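Local coordinates for protein succinate-semialdehyde dehydrogenase (Streptococcus pyogenes MGAS1882, PDB 4OGD) that probably oxidises succinic semialdehyde to succinate, binding NADP+ as its cofactor in the manner of the aldehyde dehydrogenase family, at residues L251-S254 / R255-A259; S307-A310 / K311-L315; Q317-L320 / A321-G325; N396-H399 / A400-V403. All blocks are in the same frame, centred on the assembly; numbering follows the deposited sequence.

Interaction 1: residues L251-S254 / R255-A259; sequences LYFS and RLYNA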
loop_
_atom_site.group_PDB
_atom_site.type_symbol
_atom_site.label_atom_id
_atom_site.label_comp_id
_atom_site.label_asym_id
_atom_site.label_seq_id
_atom_site.Cartn_x
_atom_site.Cartn_y
_atom_site.Cartn_z
ATOM N N LEU A 251 -32.175 -9.752 9.498
ATOM C CA LEU A 251 -32.256 -8.295 9.645
ATOM C C LEU A 251 -31.743 -7.749 10.980
ATOM O O LEU A 251 -31.044 -6.735 10.996
ATOM C CB LEU A 251 -33.671 -7.770 9.359
ATOM C CG LEU A 251 -34.146 -7.741 7.905
ATOM C CD1 LEU A 251 -35.569 -7.213 7.856
ATOM C CD2 LEU A 251 -33.248 -6.889 7.005
ATOM N N TYR A 252 -32.090 -8.405 12.092
ATOM C CA TYR A 252 -31.676 -7.913 13.404
ATOM C C TYR A 252 -30.152 -7.866 13.485
ATOM O O TYR A 252 -29.568 -6.835 13.818
ATOM C CB TYR A 252 -32.242 -8.786 14.531
ATOM C CG TYR A 252 -32.151 -8.116 15.883
ATOM C CD1 TYR A 252 -33.236 -7.434 16.412
ATOM C CD2 TYR A 252 -30.971 -8.146 16.617
ATOM C CE1 TYR A 252 -33.157 -6.808 17.647
ATOM C CE2 TYR A 252 -30.876 -7.517 17.845
ATOM C CZ TYR A 252 -31.973 -6.854 18.355
ATOM O OH TYR A 252 -31.878 -6.233 19.580
ATOM N N PHE A 253 -29.514 -8.983 13.159
ATOM C CA PHE A 253 -28.057 -9.025 13.125
ATOM C C PHE A 253 -27.494 -7.957 12.194
ATOM O O PHE A 253 -26.540 -7.253 12.545
ATOM C CB PHE A 253 -27.559 -10.395 12.665
ATOM C CG PHE A 253 -26.113 -10.399 12.259
ATOM C CD1 PHE A 253 -25.112 -10.481 13.215
ATOM C CD2 PHE A 253 -25.750 -10.293 10.922
ATOM C CE1 PHE A 253 -23.774 -10.463 12.846
ATOM C CE2 PHE A 253 -24.418 -10.269 10.548
ATOM C CZ PHE A 253 -23.432 -10.357 11.504
ATOM N N SER A 254 -28.085 -7.835 11.012
ATOM C CA SER A 254 -27.483 -6.994 9.976
ATOM C C SER A 254 -27.315 -5.538 10.359
ATOM O O SER A 254 -26.352 -4.907 9.923
ATOM C CB SER A 254 -28.246 -7.116 8.656
ATOM O OG SER A 254 -28.086 -8.427 8.138
ATOM N N ARG A 255 -28.230 -5.000 11.162
ATOM C CA ARG A 255 -28.125 -3.595 11.560
ATOM C C ARG A 255 -27.882 -3.367 13.052
ATOM O O ARG A 255 -27.320 -2.340 13.437
ATOM C CB ARG A 255 -29.342 -2.781 11.092
ATOM C CG ARG A 255 -29.167 -1.259 11.246
ATOM C CD ARG A 255 -27.853 -0.779 10.622
ATOM N NE ARG A 255 -27.738 0.676 10.645
ATOM C CZ ARG A 255 -26.688 1.346 11.109
ATOM N NH1 ARG A 255 -25.635 0.693 11.589
ATOM N NH2 ARG A 255 -26.687 2.676 11.089
ATOM N N LEU A 256 -28.291 -4.320 13.891
ATOM C CA LEU A 256 -28.263 -4.113 15.337
ATOM C C LEU A 256 -27.175 -4.869 16.106
ATOM O O LEU A 256 -26.980 -4.630 17.293
ATOM C CB LEU A 256 -29.643 -4.394 15.946
ATOM C CG LEU A 256 -30.771 -3.517 15.396
ATOM C CD1 LEU A 256 -32.069 -3.872 16.076
ATOM C CD2 LEU A 256 -30.464 -2.051 15.625
ATOM N N TYR A 257 -26.463 -5.764 15.434
ATOM C CA TYR A 257 -25.301 -6.401 16.050
ATOM C C TYR A 257 -24.309 -5.317 16.461
ATOM O O TYR A 257 -24.060 -4.369 15.699
ATOM C CB TYR A 257 -24.668 -7.375 15.061
ATOM C CG TYR A 257 -23.365 -7.978 15.511
ATOM C CD1 TYR A 257 -22.157 -7.373 15.183
ATOM C CD2 TYR A 257 -23.338 -9.166 16.229
ATOM C CE1 TYR A 257 -20.965 -7.909 15.574
ATOM C CE2 TYR A 257 -22.127 -9.722 16.627
ATOM C CZ TYR A 257 -20.949 -9.079 16.295
ATOM O OH TYR A 257 -19.728 -9.586 16.674
ATOM N N ASN A 258 -23.764 -5.446 17.668
ATOM C CA ASN A 258 -22.847 -4.454 18.243
ATOM C C ASN A 258 -23.472 -3.060 18.275
ATOM O O ASN A 258 -22.780 -2.050 18.124
ATOM C CB ASN A 258 -21.492 -4.454 17.509
ATOM C CG ASN A 258 -20.337 -3.978 18.390
ATOM O OD1 ASN A 258 -20.403 -4.020 19.621
ATOM N ND2 ASN A 258 -19.254 -3.539 17.750
ATOM N N ALA A 259 -24.796 -3.035 18.456
ATOM C CA ALA A 259 -25.600 -1.812 18.451
ATOM C C ALA A 259 -25.376 -0.954 17.211
ATOM O O ALA A 259 -25.505 0.271 17.257
ATOM C CB ALA A 259 -25.370 -0.991 19.746
#

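Interaction 2: residues S307-A310 / K311-L315; sequences SAQA and KADVL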
loop_
_atom_site.group_PDB
_atom_site.type_symbol
_atom_site.label_atom_id
_atom_site.label_comp_id
_atom_site.label_asym_id
_atom_site.label_seq_id
_atom_site.Cartn_x
_atom_site.Cartn_y
_atom_site.Cartn_z
ATOM N N SER A 307 -19.678 5.145 24.358
ATOM C CA SER A 307 -19.335 6.329 25.147
ATOM C C SER A 307 -20.475 7.336 25.129
ATOM O O SER A 307 -21.392 7.229 24.323
ATOM C CB SER A 307 -18.054 6.989 24.621
ATOM O OG SER A 307 -18.279 7.627 23.368
ATOM N N ALA A 308 -20.412 8.324 26.014
ATOM C CA ALA A 308 -21.422 9.375 26.021
ATOM C C ALA A 308 -21.364 10.165 24.720
ATOM O O ALA A 308 -22.403 10.538 24.169
ATOM C CB ALA A 308 -21.220 10.293 27.212
ATOM N N GLN A 309 -20.151 10.413 24.232
ATOM C CA GLN A 309 -19.984 11.143 22.977
ATOM C C GLN A 309 -20.557 10.363 21.797
ATOM O O GLN A 309 -21.193 10.944 20.918
ATOM C CB GLN A 309 -18.518 11.496 22.718
ATOM C CG GLN A 309 -18.344 12.469 21.556
ATOM C CD GLN A 309 -19.022 13.803 21.821
ATOM O OE1 GLN A 309 -18.733 14.470 22.815
ATOM N NE2 GLN A 309 -19.933 14.194 20.938
ATOM N N ALA A 310 -20.336 9.048 21.772
ATOM C CA ALA A 310 -20.882 8.224 20.697
ATOM C C ALA A 310 -22.403 8.349 20.652
ATOM O O ALA A 310 -22.994 8.500 19.575
ATOM C CB ALA A 310 -20.459 6.761 20.866
ATOM N N LYS A 311 -23.033 8.294 21.822
ATOM C CA LYS A 311 -24.482 8.452 21.911
ATOM C C LYS A 311 -24.927 9.834 21.429
ATOM O O LYS A 311 -25.861 9.950 20.635
ATOM C CB LYS A 311 -24.970 8.187 23.345
ATOM C CG LYS A 311 -26.412 8.644 23.600
ATOM C CD LYS A 311 -26.943 8.118 24.928
ATOM C CE LYS A 311 -28.324 8.701 25.249
ATOM N NZ LYS A 311 -28.918 8.097 26.493
ATOM N N ALA A 312 -24.252 10.878 21.906
ATOM C CA ALA A 312 -24.575 12.240 21.488
ATOM C C ALA A 312 -24.472 12.398 19.977
ATOM O O ALA A 312 -25.367 12.964 19.337
ATOM C CB ALA A 312 -23.682 13.246 22.192
ATOM N N ASP A 313 -23.382 11.887 19.411
ATOM C CA ASP A 313 -23.162 11.973 17.968
ATOM C C ASP A 313 -24.257 11.272 17.166
ATOM O O ASP A 313 -24.738 11.806 16.160
ATOM C CB ASP A 313 -21.787 11.404 17.601
ATOM C CG ASP A 313 -20.643 12.254 18.117
ATOM O OD1 ASP A 313 -20.881 13.410 18.533
ATOM O OD2 ASP A 313 -19.494 11.763 18.091
ATOM N N VAL A 314 -24.653 10.079 17.606
ATOM C CA VAL A 314 -25.718 9.346 16.929
ATOM C C VAL A 314 -27.058 10.081 17.031
ATOM O O VAL A 314 -27.779 10.197 16.046
ATOM C CB VAL A 314 -25.853 7.895 17.442
ATOM C CG1 VAL A 314 -27.141 7.262 16.928
ATOM C CG2 VAL A 314 -24.659 7.061 16.994
ATOM N N LEU A 315 -27.373 10.597 18.215
ATOM C CA LEU A 315 -28.619 11.342 18.392
ATOM C C LEU A 315 -28.628 12.594 17.522
ATOM O O LEU A 315 -29.652 12.925 16.917
ATOM C CB LEU A 315 -28.842 11.708 19.859
ATOM C CG LEU A 315 -29.133 10.536 20.797
ATOM C CD1 LEU A 315 -29.209 11.015 22.244
ATOM C CD2 LEU A 315 -30.395 9.797 20.405
#

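Interaction 3: residues Q317-L320 / A321-G325; sequences QIKL and ALDHG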
loop_
_atom_site.group_PDB
_atom_site.type_symbol
_atom_site.label_atom_id
_atom_site.label_comp_id
_atom_site.label_asym_id
_atom_site.label_seq_id
_atom_site.Cartn_x
_atom_site.Cartn_y
_atom_site.Cartn_z
ATOM N N GLN A 317 -27.075 12.945 14.692
ATOM C CA GLN A 317 -27.245 12.553 13.294
ATOM C C GLN A 317 -28.695 12.262 12.944
ATOM O O GLN A 317 -29.152 12.602 11.845
ATOM C CB GLN A 317 -26.382 11.343 12.950
ATOM C CG GLN A 317 -24.919 11.675 12.778
ATOM C CD GLN A 317 -24.096 10.442 12.468
ATOM O OE1 GLN A 317 -24.114 9.469 13.222
ATOM N NE2 GLN A 317 -23.385 10.468 11.349
ATOM N N ILE A 318 -29.409 11.616 13.861
ATOM C CA ILE A 318 -30.835 11.373 13.673
ATOM C C ILE A 318 -31.557 12.708 13.559
ATOM O O ILE A 318 -32.370 12.913 12.660
ATOM C CB ILE A 318 -31.433 10.575 14.848
ATOM C CG1 ILE A 318 -30.862 9.156 14.865
ATOM C CG2 ILE A 318 -32.955 10.521 14.744
ATOM C CD1 ILE A 318 -31.109 8.401 16.163
ATOM N N LYS A 319 -31.239 13.618 14.471
ATOM C CA LYS A 319 -31.852 14.947 14.465
ATOM C C LYS A 319 -31.546 15.704 13.176
ATOM O O LYS A 319 -32.434 16.330 12.588
ATOM C CB LYS A 319 -31.395 15.762 15.675
ATOM C CG LYS A 319 -31.958 17.182 15.681
ATOM C CD LYS A 319 -31.894 17.812 17.060
ATOM C CE LYS A 319 -32.769 19.057 17.126
ATOM N NZ LYS A 319 -32.421 20.019 16.046
ATOM N N LEU A 320 -30.289 15.641 12.744
ATOM C CA LEU A 320 -29.869 16.256 11.485
ATOM C C LEU A 320 -30.685 15.704 10.322
ATOM O O LEU A 320 -31.113 16.454 9.445
ATOM C CB LEU A 320 -28.375 16.015 11.243
ATOM C CG LEU A 320 -27.783 16.725 10.021
ATOM C CD1 LEU A 320 -27.844 18.238 10.208
ATOM C CD2 LEU A 320 -26.354 16.274 9.749
ATOM N N ALA A 321 -30.896 14.391 10.316
ATOM C CA ALA A 321 -31.684 13.754 9.265
ATOM C C ALA A 321 -33.096 14.324 9.207
ATOM O O ALA A 321 -33.596 14.648 8.134
ATOM C CB ALA A 321 -31.739 12.246 9.474
ATOM N N LEU A 322 -33.737 14.421 10.368
ATOM C CA LEU A 322 -35.111 14.905 10.437
ATOM C C LEU A 322 -35.207 16.398 10.137
ATOM O O LEU A 322 -36.164 16.845 9.492
ATOM C CB LEU A 322 -35.714 14.595 11.809
ATOM C CG LEU A 322 -35.671 13.116 12.193
ATOM C CD1 LEU A 322 -36.228 12.897 13.594
ATOM C CD2 LEU A 322 -36.422 12.259 11.177
ATOM N N ASP A 323 -34.219 17.161 10.599
ATOM C CA ASP A 323 -34.188 18.600 10.352
ATOM C C ASP A 323 -34.045 18.901 8.864
ATOM O O ASP A 323 -34.413 19.983 8.402
ATOM C CB ASP A 323 -33.060 19.274 11.140
ATOM C CG ASP A 323 -33.360 19.380 12.628
ATOM O OD1 ASP A 323 -34.467 18.993 13.053
ATOM O OD2 ASP A 323 -32.483 19.868 13.371
ATOM N N HIS A 324 -33.513 17.942 8.112
ATOM C CA HIS A 324 -33.344 18.117 6.676
ATOM C C HIS A 324 -34.361 17.340 5.846
ATOM O O HIS A 324 -34.151 17.116 4.653
ATOM C CB HIS A 324 -31.911 17.778 6.258
ATOM C CG HIS A 324 -30.917 18.822 6.652
ATOM N ND1 HIS A 324 -30.464 19.788 5.774
ATOM C CD2 HIS A 324 -30.305 19.074 7.832
ATOM C CE1 HIS A 324 -29.608 20.577 6.396
ATOM N NE2 HIS A 324 -29.493 20.166 7.649
ATOM N N GLY A 325 -35.451 16.918 6.484
ATOM C CA GLY A 325 -36.614 16.410 5.772
ATOM C C GLY A 325 -36.846 14.908 5.735
ATOM O O GLY A 325 -37.746 14.437 5.039
#

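Interaction 4: residues N396-H399 / A400-V403; sequences NQEH and AKAV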
loop_
_atom_site.group_PDB
_atom_site.type_symbol
_atom_site.label_atom_id
_atom_site.label_comp_id
_atom_site.label_asym_id
_atom_site.label_seq_id
_atom_site.Cartn_x
_atom_site.Cartn_y
_atom_site.Cartn_z
ATOM N N ASN A 396 -31.839 -16.087 -6.676
ATOM C CA ASN A 396 -31.135 -16.638 -7.825
ATOM C C ASN A 396 -29.650 -16.347 -7.683
ATOM O O ASN A 396 -29.245 -15.187 -7.668
ATOM C CB ASN A 396 -31.679 -16.059 -9.131
ATOM C CG ASN A 396 -31.033 -16.683 -10.354
ATOM O OD1 ASN A 396 -29.902 -16.355 -10.717
ATOM N ND2 ASN A 396 -31.750 -17.597 -10.997
ATOM N N GLN A 397 -28.838 -17.397 -7.569
ATOM C CA GLN A 397 -27.421 -17.206 -7.245
ATOM C C GLN A 397 -26.646 -16.450 -8.318
ATOM O O GLN A 397 -25.842 -15.568 -7.999
ATOM C CB GLN A 397 -26.749 -18.539 -6.916
ATOM C CG GLN A 397 -25.311 -18.396 -6.448
ATOM C CD GLN A 397 -24.820 -19.637 -5.742
ATOM O OE1 GLN A 397 -25.141 -19.870 -4.578
ATOM N NE2 GLN A 397 -24.053 -20.456 -6.452
ATOM N N GLU A 398 -26.889 -16.771 -9.587
ATOM C CA GLU A 398 -26.216 -16.054 -10.668
ATOM C C GLU A 398 -26.636 -14.584 -10.735
ATOM O O GLU A 398 -25.809 -13.713 -11.021
ATOM C CB GLU A 398 -26.408 -16.761 -12.014
ATOM C CG GLU A 398 -25.593 -18.040 -12.126
ATOM C CD GLU A 398 -24.108 -17.797 -11.925
ATOM O OE1 GLU A 398 -23.536 -16.961 -12.657
ATOM O OE2 GLU A 398 -23.512 -18.432 -11.030
ATOM N N HIS A 399 -27.908 -14.317 -10.439
ATOM C CA HIS A 399 -28.436 -12.949 -10.355
ATOM C C HIS A 399 -27.712 -12.183 -9.250
ATOM O O HIS A 399 -27.238 -11.055 -9.456
ATOM C CB HIS A 399 -29.948 -13.003 -10.075
ATOM C CG HIS A 399 -30.648 -11.674 -10.145
ATOM N ND1 HIS A 399 -31.973 -11.517 -9.795
ATOM C CD2 HIS A 399 -30.217 -10.449 -10.534
ATOM C CE1 HIS A 399 -32.326 -10.254 -9.954
ATOM N NE2 HIS A 399 -31.279 -9.584 -10.404
ATOM N N ALA A 400 -27.620 -12.803 -8.078
ATOM C CA ALA A 400 -26.949 -12.193 -6.931
ATOM C C ALA A 400 -25.480 -11.883 -7.219
ATOM O O ALA A 400 -24.997 -10.793 -6.897
ATOM C CB ALA A 400 -27.067 -13.092 -5.712
ATOM N N LYS A 401 -24.769 -12.845 -7.804
ATOM C CA LYS A 401 -23.348 -12.668 -8.113
ATOM C C LYS A 401 -23.133 -11.577 -9.154
ATOM O O LYS A 401 -22.156 -10.831 -9.086
ATOM C CB LYS A 401 -22.742 -13.977 -8.617
ATOM C CG LYS A 401 -22.619 -15.045 -7.554
ATOM C CD LYS A 401 -22.435 -16.422 -8.180
ATOM C CE LYS A 401 -21.133 -16.524 -8.951
ATOM N NZ LYS A 401 -20.985 -17.817 -9.682
ATOM N N ALA A 402 -24.047 -11.488 -10.116
ATOM C CA ALA A 402 -23.917 -10.514 -11.194
ATOM C C ALA A 402 -24.103 -9.094 -10.667
ATOM O O ALA A 402 -23.356 -8.182 -11.032
ATOM C CB ALA A 402 -24.914 -10.813 -12.305
ATOM N N VAL A 403 -25.101 -8.904 -9.811
ATOM C CA VAL A 403 -25.300 -7.603 -9.177
ATOM C C VAL A 403 -24.145 -7.253 -8.237
ATOM O O VAL A 403 -23.670 -6.116 -8.230
ATOM C CB VAL A 403 -26.641 -7.538 -8.425
ATOM C CG1 VAL A 403 -26.771 -6.205 -7.709
ATOM C CG2 VAL A 403 -27.793 -7.712 -9.414
#

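Interaction 1: residues L251-S254 / R255-A259
Y252 and L256 meet one turn apart on helix 244-256, the helical link of a beta-alpha-beta unit between strands 235-238 and 268-272 of the aldehyde dehydrogenase fold. The leucine crosses the tyrosine at about a right angle and sets its CD1 over one ring face as a CH-pi contact, L256 CD1 lying 3.8 Å from the centroid of the Y252 ring and 21° from the ring normal. Beyond this contact the phenol reaches the backbone O of T301 with its OH, while V286 of helix 276-288 packs on the same side chain.

F253 and Y257 form the second pair. Both have CG anti to the backbone N, which lets them run side by side in the same direction. The rings are oblique, with planes at 54° and centroids 5.1 Å apart, and F253 CE1 sits over the rim of one face of Y257. W418 meets the F253 ring as well.

R255 turns elsewhere, its guanidinium taken up by the O atoms of I361 and V365 and by S265 OG. As the helix runs out, Y257 N still donates to F253 O at 3.3 Å, from above the carbonyl plane.

Interaction 2: residues S307-A310 / K311-L315
Q309 and D313 face each other across the first full turn of helix 308-323, whose start is an N-cap: S307 OG accepts from A310 N at 3.0 Å. The serine hydroxyl turns over the first turn to take an amide that has no carbonyl of an earlier turn to pair with.

The glutamine owes its reach to two torsions. Its CG stands anti to the backbone N (chi1 -170°), and a bend at chi2 then folds the amide along the helix toward the residue one turn on. NE2 gives D313 OD1 a bond of 2.7 Å. The donor keeps the acceptor nearly in its own amide plane, yet it meets the carboxylate from above, 42° out of that plane, and the two flat groups are turned 41° against each other. D313 carries its CG beside its own backbone N, leaning the carboxylate back over the preceding turn, with OD2 3.7 Å from Q309 CG.

K311 takes another course: it leads away from the segment, packs on V342 and makes a weak hydrogen bond to F341 O. V314, the buried member, rests on L305 and V342. Beneath the side chains the i to i+4 ladder is regular, and V314 CG2 closes on the carbonyl of the preceding turn, 3.4 Å from A310 O.

Interaction 3: residues Q317-L320 / A321-G325
Residues 317-323 form the last turns of helix 308-323, and H324 and G325 lead out of it. Regular i to i+4 bonds run from A321 N to Q317 O, from L322 N to I318 O and from D323 N to K319 O. The ladder then weakens: H324 N to L320 O, at 3.1 Å, is a weak bond, bent to 130° as H324 leaves helical geometry and G325 takes a positive phi of 103°.

On the exposed side K319 and D323 make a salt bridge, K319 NZ to D323 OD2 at 2.7 Å, using the syn lone pair of the carboxylate. The lysine runs out extended and turns only at its last torsion (chi4 -54°), which brings NZ round to the syn side of D323 OD2 while its CG stays 3.6 Å from that oxygen.

L320 and H324 meet obliquely one turn apart, L320 CD1 lying 3.5 Å from H324 CD2. The imidazole presents its edge to L320 O, which lies in the ring plane 3.2 Å from H324 CD2. P355 packs on both residues. On the buried side I318 and A321 lie against strand 345-348.

The helix ends in a Schellman motif: G325, as the C-prime residue, donates its N to L322 O, and A326 N reaches back to A321 O.

Interaction 4: residues N396-H399 / A400-V403
N396 opens helix 397-406, and its O takes the first i to i+4 bond from A400 N, followed by regular bonds from K401 N, A402 N and V403 N to the carbonyls one turn before. The asparagine side chain extends the pattern backwards: N396 OD1 accepts from H399 N at 2.9 Å, the donor lying in the carbonyl plane on a lone pair. This is an N-cap bond.

Three residues apart, E398 and K401 make a salt bridge, with E398 OE2 2.9 Å from K401 NZ. The lysine nitrogen comes on the syn side, 16° out of the carboxylate plane. Both chains are bent to achieve this, the glutamate at chi2 (-57°) and the lysine at chi3 (64°). The aliphatic part of the same lysine crosses Q397, K401 CD resting 3.9 Å from Q397 CG. These two residues also face the second subunit: Q397 packs on I454 and K401 on Y116 of that chain.

H399 and V403 lie side by side, pointing the same way, and V403 CG2 approaches H399 CD2 at 3.8 Å. With CG anti to the backbone N, the imidazole reaches away from the cap, and both its nitrogens are engaged, ND1 by D241 and NE2 by E374. Two acidic neighbours would probably favour a protonated ring. V403 itself packs on E374 and I378 of helix 374-382.

The whole is a capped helix start in a beta-alpha-beta crossover, here between strands 391-393 and 411-414.

All four contacts are local, made by residues within a turn or so of each other on a helix. Interaction 1 is the most buried and the most aromatic, whereas interaction 2 lies on the surface and relies on polar groups. Interactions 2 and 3 share helix 308-323, the first at its capped start and the second at its Schellman end, with centres about 15 Å apart. Interaction 4 is a helix start like interaction 2, but it has an asparagine cap in place of serine and reaches the second subunit; their centres are about 38 Å apart. Charge pairing marks interactions 3 and 4, while interaction 2 uses a neutral amide against a carboxylate.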